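Local coordinates for protein putative esterase Rv1847/MT1895 (Mycobacterium tuberculosis, PDB 3S4K) that probably hydrolyses acyl-CoA thioesters, perhaps 1,4-dihydroxy-2-naphthoyl-CoA, as a hotdog-fold thioesterase of the PaaI family, at residues Cys60-Ser65 with Val120-Asp125; Leu27-Leu32 with Ala67-Phe72. All blocks are in the same frame, centred on the assembly; numbering follows the deposited sequence.

Interaction 1 (Cys60-Ser65 with Val120-Asp125); sequences CAMIES and VTITDD
Apolar side chains of Met62 and Ile63 on the central helix meet Val120 and Ile122 of strand 115-123 in a buried helix-on-sheet contact, the hallmark of the hotdog fold, in which a curved antiparallel sheet wraps a long helix. The axes of the short segments pass 8.6 Å apart at 132°, so the helix lies slantwise across the strand. Val120 and Ile122, two residues apart, both point at the helix, while Thr121 between them turns away. Ile63 supplies most of the helix side. Its CG1 sits 3.8 Å from Val120 CG1, the two branched side chains running past each other in opposite directions, and Val120 CG2 comes to 3.7 Å from Ile63 O. With CG1 of Ile63 opposite its own carbonyl carbon (chi1 -76°), that atom is turned to the strand and also lies 3.9 Å from Ile122 CD1. In the conformers given here the same Ile122 methyl meets Met62, 3.7 Å from Met62 SD; both residues were modelled in two conformers, so this part of the contact is less certain. Around these side chains, Ile63 continues onto Val135 of strand 129-140 and Thr91 of strand 83-93, whereas Met62 and Ile122 both reach Val102 of strand 100-108, and Leu27, in the loop just before strand 28-33, touches Met62.

Interaction 2 (Leu27-Leu32 with Ala67-Phe72); sequences LQFTEL and ASMAAF
Met69 of helix 56-75 packs against two side chains of the bent edge strand 28-33, Phe29 and Leu32, and the contact is close at Met69 and thins out toward solvent. On the close side, Phe29 brings the far end of its ring to the methionine: CZ is 3.6 Å from Met69 CG, and CE2 is 3.9 Å from Met69 CB. The methionine chain meets the ring obliquely. Leu32 approaches from further along the strand, with CD1 3.5 Å from Met69 O and 3.9 Å from Ala70 N, so this methyl rests on the helix backbone itself. CG of Leu32 lies opposite its backbone N (chi1 177°), which swings the branched end in to the helix although the CB does not point there. Its other methyl, CD2, stands 3.9 Å from Met69 CE, a reach possible because the methionine folds at chi2 (-62°) and chi3 (-52°).

The strand residues lie more toward solvent, and Met69 itself is partly exposed. Leu32 remains exposed despite its helix contacts, and Gln28, Thr30 and Glu31 are exposed too. Thr30 and Glu31 form a classic beta bulge opposite Arg38, where the chain turns a corner; Glu31 also makes a salt bridge to Arg38. Phe29 and Leu32, one on each side of this bulge, thus both reach Met69. The side-chain contacts are apolar and the buried area modest, 171 Å², consistent with a strand that packs on the helix by van der Waals contact and partial hydrophobic burial, with its polar pairing directed to strand 36-43.

In the fold
Interactions 1 and 2 lie about two turns apart on helix 56-75, with centres 11 Å apart, and both reach the same antiparallel sheet. Along the chain their segments alternate: 27-32, then the two helical segments 60-65 and 67-72, then 120-125. The helix therefore ties an early edge strand to strand 115-123, deeper in the sheet. The two contacts also touch each other: Leu27 CD2 is 3.6 Å from Ser65 CB, and Val120 CG2 is 3.8 Å from Ala67 CB, so they adjoin along the helix. Ser65 further hydrogen-bonds His55 of the second subunit, placing interaction 1 nearer the dimer interface, whereas interaction 2 borders solvent.

Interaction 1 (Cys60-Ser65 with Val120-Asp125)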
loop_
_atom_site.group_PDB
_atom_site.type_symbol
_atom_site.label_atom_id
_atom_site.label_comp_id
_atom_site.label_asym_id
_atom_site.label_seq_id
_atom_site.Cartn_x
_atom_site.Cartn_y
_atom_site.Cartn_z
ATOM N N CYS A 60 2.383 -2.859 1.614
ATOM C CA CYS A 60 0.979 -2.429 1.645
ATOM C C CYS A 60 0.067 -3.295 0.781
ATOM O O CYS A 60 -0.996 -3.714 1.206
ATOM C CB CYS A 60 0.870 -0.992 1.214
ATOM S SG CYS A 60 1.654 0.180 2.316
ATOM N N ALA A 61 0.501 -3.566 -0.443
ATOM C CA ALA A 61 -0.301 -4.312 -1.389
ATOM C C ALA A 61 -0.464 -5.776 -1.005
ATOM O O ALA A 61 -1.545 -6.365 -1.099
ATOM C CB ALA A 61 0.328 -4.186 -2.803
ATOM N N MET A 62 0.635 -6.364 -0.562
ATOM C CA MET A 62 0.657 -7.740 -0.045
ATOM C C MET A 62 -0.334 -7.894 1.096
ATOM O O MET A 62 -1.158 -8.826 1.134
ATOM C CB MET A 62 2.037 -8.091 0.517
ATOM C CG MET A 62 3.037 -8.659 -0.454
ATOM S SD MET A 62 4.410 -9.388 0.487
ATOM C CE MET A 62 3.728 -10.931 1.085
ATOM N N ILE A 63 -0.250 -6.968 2.037
ATOM C CA ILE A 63 -1.114 -6.945 3.210
ATOM C C ILE A 63 -2.564 -6.819 2.756
ATOM O O ILE A 63 -3.426 -7.541 3.219
ATOM C CB ILE A 63 -0.645 -5.821 4.178
ATOM C CG1 ILE A 63 0.616 -6.282 4.901
ATOM C CG2 ILE A 63 -1.771 -5.361 5.177
ATOM C CD1 ILE A 63 1.470 -5.156 5.441
ATOM N N GLU A 64 -2.819 -5.951 1.788
ATOM C CA GLU A 64 -4.185 -5.757 1.284
ATOM C C GLU A 64 -4.761 -7.036 0.666
ATOM O O GLU A 64 -5.901 -7.436 0.969
ATOM C CB GLU A 64 -4.191 -4.601 0.274
ATOM C CG GLU A 64 -5.576 -4.227 -0.267
ATOM C CD GLU A 64 -6.435 -3.467 0.718
ATOM O OE1 GLU A 64 -5.933 -3.075 1.797
ATOM O OE2 GLU A 64 -7.637 -3.258 0.398
ATOM N N SER A 65 -3.962 -7.693 -0.176
ATOM C CA SER A 65 -4.371 -8.918 -0.857
ATOM C C SER A 65 -4.659 -10.059 0.110
ATOM O O SER A 65 -5.687 -10.727 0.028
ATOM C CB SER A 65 -3.288 -9.378 -1.840
ATOM O OG SER A 65 -3.333 -8.622 -3.033
ATOM N N VAL A 120 -2.065 -8.622 9.182
ATOM C CA VAL A 120 -1.146 -9.337 8.309
ATOM C C VAL A 120 0.272 -8.969 8.704
ATOM O O VAL A 120 0.607 -7.779 8.809
ATOM C CB VAL A 120 -1.372 -8.976 6.836
ATOM C CG1 VAL A 120 -0.435 -9.797 5.929
ATOM C CG2 VAL A 120 -2.853 -9.150 6.458
ATOM N N THR A 121 1.097 -9.995 8.916
ATOM C CA THR A 121 2.498 -9.827 9.323
ATOM C C THR A 121 3.369 -10.410 8.218
ATOM O O THR A 121 3.195 -11.573 7.821
ATOM C CB THR A 121 2.806 -10.518 10.678
ATOM O OG1 THR A 121 1.846 -10.093 11.655
ATOM C CG2 THR A 121 4.258 -10.218 11.174
ATOM N N ILE A 122 4.334 -9.618 7.763
ATOM C CA ILE A 122 5.256 -10.027 6.705
ATOM C C ILE A 122 6.640 -10.264 7.286
ATOM O O ILE A 122 7.193 -9.383 7.945
ATOM C CB ILE A 122 5.383 -8.955 5.614
ATOM C CG1 ILE A 122 3.994 -8.461 5.193
ATOM C CG2 ILE A 122 6.131 -9.511 4.435
ATOM C CD1 ILE A 122 3.962 -7.882 3.787
ATOM N N THR A 123 7.179 -11.466 7.071
ATOM C CA THR A 123 8.512 -11.845 7.528
ATOM C C THR A 123 9.467 -12.167 6.368
ATOM O O THR A 123 9.040 -12.521 5.261
ATOM C CB THR A 123 8.454 -13.068 8.483
ATOM O OG1 THR A 123 7.638 -14.104 7.906
ATOM C CG2 THR A 123 7.905 -12.650 9.858
ATOM N N ASP A 124 10.772 -12.062 6.623
ATOM C CA ASP A 124 11.786 -12.405 5.625
ATOM C C ASP A 124 12.352 -13.802 5.903
ATOM O O ASP A 124 11.863 -14.519 6.786
ATOM C CB ASP A 124 12.886 -11.334 5.573
ATOM C CG ASP A 124 13.795 -11.300 6.834
ATOM O OD1 ASP A 124 13.715 -12.176 7.731
ATOM O OD2 ASP A 124 14.633 -10.363 6.918
ATOM N N ASP A 125 13.371 -14.201 5.152
ATOM C CA ASP A 125 13.905 -15.568 5.315
ATOM C C ASP A 125 14.753 -15.831 6.574
ATOM O O ASP A 125 15.265 -16.946 6.741
ATOM C CB ASP A 125 14.589 -16.055 4.033
ATOM C CG ASP A 125 15.896 -15.360 3.739
ATOM O OD1 ASP A 125 16.444 -14.654 4.624
ATOM O OD2 ASP A 125 16.396 -15.539 2.592
#

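Interaction 2 (Leu27-Leu32 with Ala67-Phe72)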
loop_
_atom_site.group_PDB
_atom_site.type_symbol
_atom_site.label_atom_id
_atom_site.label_comp_id
_atom_site.label_asym_id
_atom_site.label_seq_id
_atom_site.Cartn_x
_atom_site.Cartn_y
_atom_site.Cartn_z
ATOM N N LEU A 27 2.874 -12.485 -6.250
ATOM C CA LEU A 27 2.292 -12.978 -5.003
ATOM C C LEU A 27 1.610 -14.315 -5.259
ATOM O O LEU A 27 0.722 -14.408 -6.119
ATOM C CB LEU A 27 1.280 -11.964 -4.433
ATOM C CG LEU A 27 0.766 -12.240 -3.015
ATOM C CD1 LEU A 27 1.882 -12.259 -1.977
ATOM C CD2 LEU A 27 -0.327 -11.230 -2.619
ATOM N N GLN A 28 1.988 -15.333 -4.491
ATOM C CA GLN A 28 1.448 -16.693 -4.626
ATOM C C GLN A 28 0.893 -17.154 -3.278
ATOM O O GLN A 28 1.618 -17.135 -2.289
ATOM C CB GLN A 28 2.553 -17.640 -5.095
ATOM C CG GLN A 28 2.946 -17.408 -6.541
ATOM C CD GLN A 28 4.016 -18.367 -7.036
ATOM O OE1 GLN A 28 4.574 -19.164 -6.272
ATOM N NE2 GLN A 28 4.303 -18.299 -8.326
ATOM N N PHE A 29 -0.389 -17.528 -3.233
ATOM C CA PHE A 29 -1.007 -17.957 -1.955
ATOM C C PHE A 29 -0.699 -19.409 -1.698
ATOM O O PHE A 29 -0.695 -20.237 -2.637
ATOM C CB PHE A 29 -2.524 -17.799 -1.944
ATOM C CG PHE A 29 -2.979 -16.418 -1.695
ATOM C CD1 PHE A 29 -2.820 -15.453 -2.672
ATOM C CD2 PHE A 29 -3.557 -16.064 -0.477
ATOM C CE1 PHE A 29 -3.235 -14.160 -2.446
ATOM C CE2 PHE A 29 -3.968 -14.796 -0.250
ATOM C CZ PHE A 29 -3.803 -13.820 -1.242
ATOM N N THR A 30 -0.431 -19.700 -0.426
ATOM C CA THR A 30 -0.182 -21.066 0.046
ATOM C C THR A 30 -1.306 -21.628 0.914
ATOM O O THR A 30 -1.476 -22.852 0.999
ATOM C CB THR A 30 1.132 -21.155 0.835
ATOM O OG1 THR A 30 1.150 -20.210 1.925
ATOM C CG2 THR A 30 2.292 -20.911 -0.076
ATOM N N GLU A 31 -2.028 -20.743 1.605
ATOM C CA GLU A 31 -3.185 -21.140 2.433
ATOM C C GLU A 31 -4.285 -20.116 2.306
ATOM O O GLU A 31 -4.031 -18.903 2.251
ATOM C CB GLU A 31 -2.871 -21.246 3.928
ATOM C CG GLU A 31 -1.587 -21.961 4.286
ATOM C CD GLU A 31 -1.376 -22.100 5.792
ATOM O OE1 GLU A 31 -2.202 -21.613 6.591
ATOM O OE2 GLU A 31 -0.357 -22.721 6.171
ATOM N N LEU A 32 -5.514 -20.605 2.274
ATOM C CA LEU A 32 -6.689 -19.738 2.222
ATOM C C LEU A 32 -7.893 -20.450 2.842
ATOM O O LEU A 32 -8.293 -21.525 2.390
ATOM C CB LEU A 32 -6.947 -19.309 0.775
ATOM C CG LEU A 32 -8.195 -18.450 0.552
ATOM C CD1 LEU A 32 -8.160 -17.199 1.430
ATOM C CD2 LEU A 32 -8.281 -18.095 -0.922
ATOM N N ALA A 67 -5.222 -10.110 3.386
ATOM C CA ALA A 67 -6.379 -9.766 4.213
ATOM C C ALA A 67 -7.711 -9.862 3.462
ATOM O O ALA A 67 -8.694 -10.416 3.979
ATOM C CB ALA A 67 -6.206 -8.353 4.789
ATOM N N SER A 68 -7.773 -9.286 2.260
ATOM C CA SER A 68 -9.024 -9.300 1.510
ATOM C C SER A 68 -9.437 -10.713 1.138
ATOM O O SER A 68 -10.622 -11.023 1.181
ATOM C CB SER A 68 -8.953 -8.427 0.251
ATOM O OG SER A 68 -8.468 -7.137 0.558
ATOM N N MET A 69 -8.477 -11.592 0.802
ATOM C CA MET A 69 -8.838 -12.954 0.411
ATOM C C MET A 69 -9.316 -13.754 1.636
ATOM O O MET A 69 -10.310 -14.490 1.554
ATOM C CB MET A 69 -7.678 -13.662 -0.304
ATOM C CG MET A 69 -7.314 -13.021 -1.644
ATOM S SD MET A 69 -8.650 -13.042 -2.871
ATOM C CE MET A 69 -9.015 -14.749 -2.795
ATOM N N ALA A 70 -8.651 -13.567 2.777
ATOM C CA ALA A 70 -9.098 -14.180 4.035
ATOM C C ALA A 70 -10.535 -13.716 4.345
ATOM O O ALA A 70 -11.416 -14.513 4.730
ATOM C CB ALA A 70 -8.147 -13.821 5.194
ATOM N N ALA A 71 -10.765 -12.420 4.172
ATOM C CA ALA A 71 -12.065 -11.822 4.498
ATOM C C ALA A 71 -13.167 -12.377 3.610
ATOM O O ALA A 71 -14.256 -12.697 4.075
ATOM C CB ALA A 71 -11.987 -10.299 4.414
ATOM N N PHE A 72 -12.870 -12.525 2.326
ATOM C CA PHE A 72 -13.835 -13.093 1.407
ATOM C C PHE A 72 -14.119 -14.555 1.759
ATOM O O PHE A 72 -15.263 -14.991 1.749
ATOM C CB PHE A 72 -13.312 -12.990 -0.002
ATOM C CG PHE A 72 -14.275 -13.470 -1.021
ATOM C CD1 PHE A 72 -15.181 -12.592 -1.604
ATOM C CD2 PHE A 72 -14.276 -14.805 -1.420
ATOM C CE1 PHE A 72 -16.083 -13.035 -2.579
ATOM C CE2 PHE A 72 -15.177 -15.255 -2.389
ATOM C CZ PHE A 72 -16.087 -14.373 -2.960
#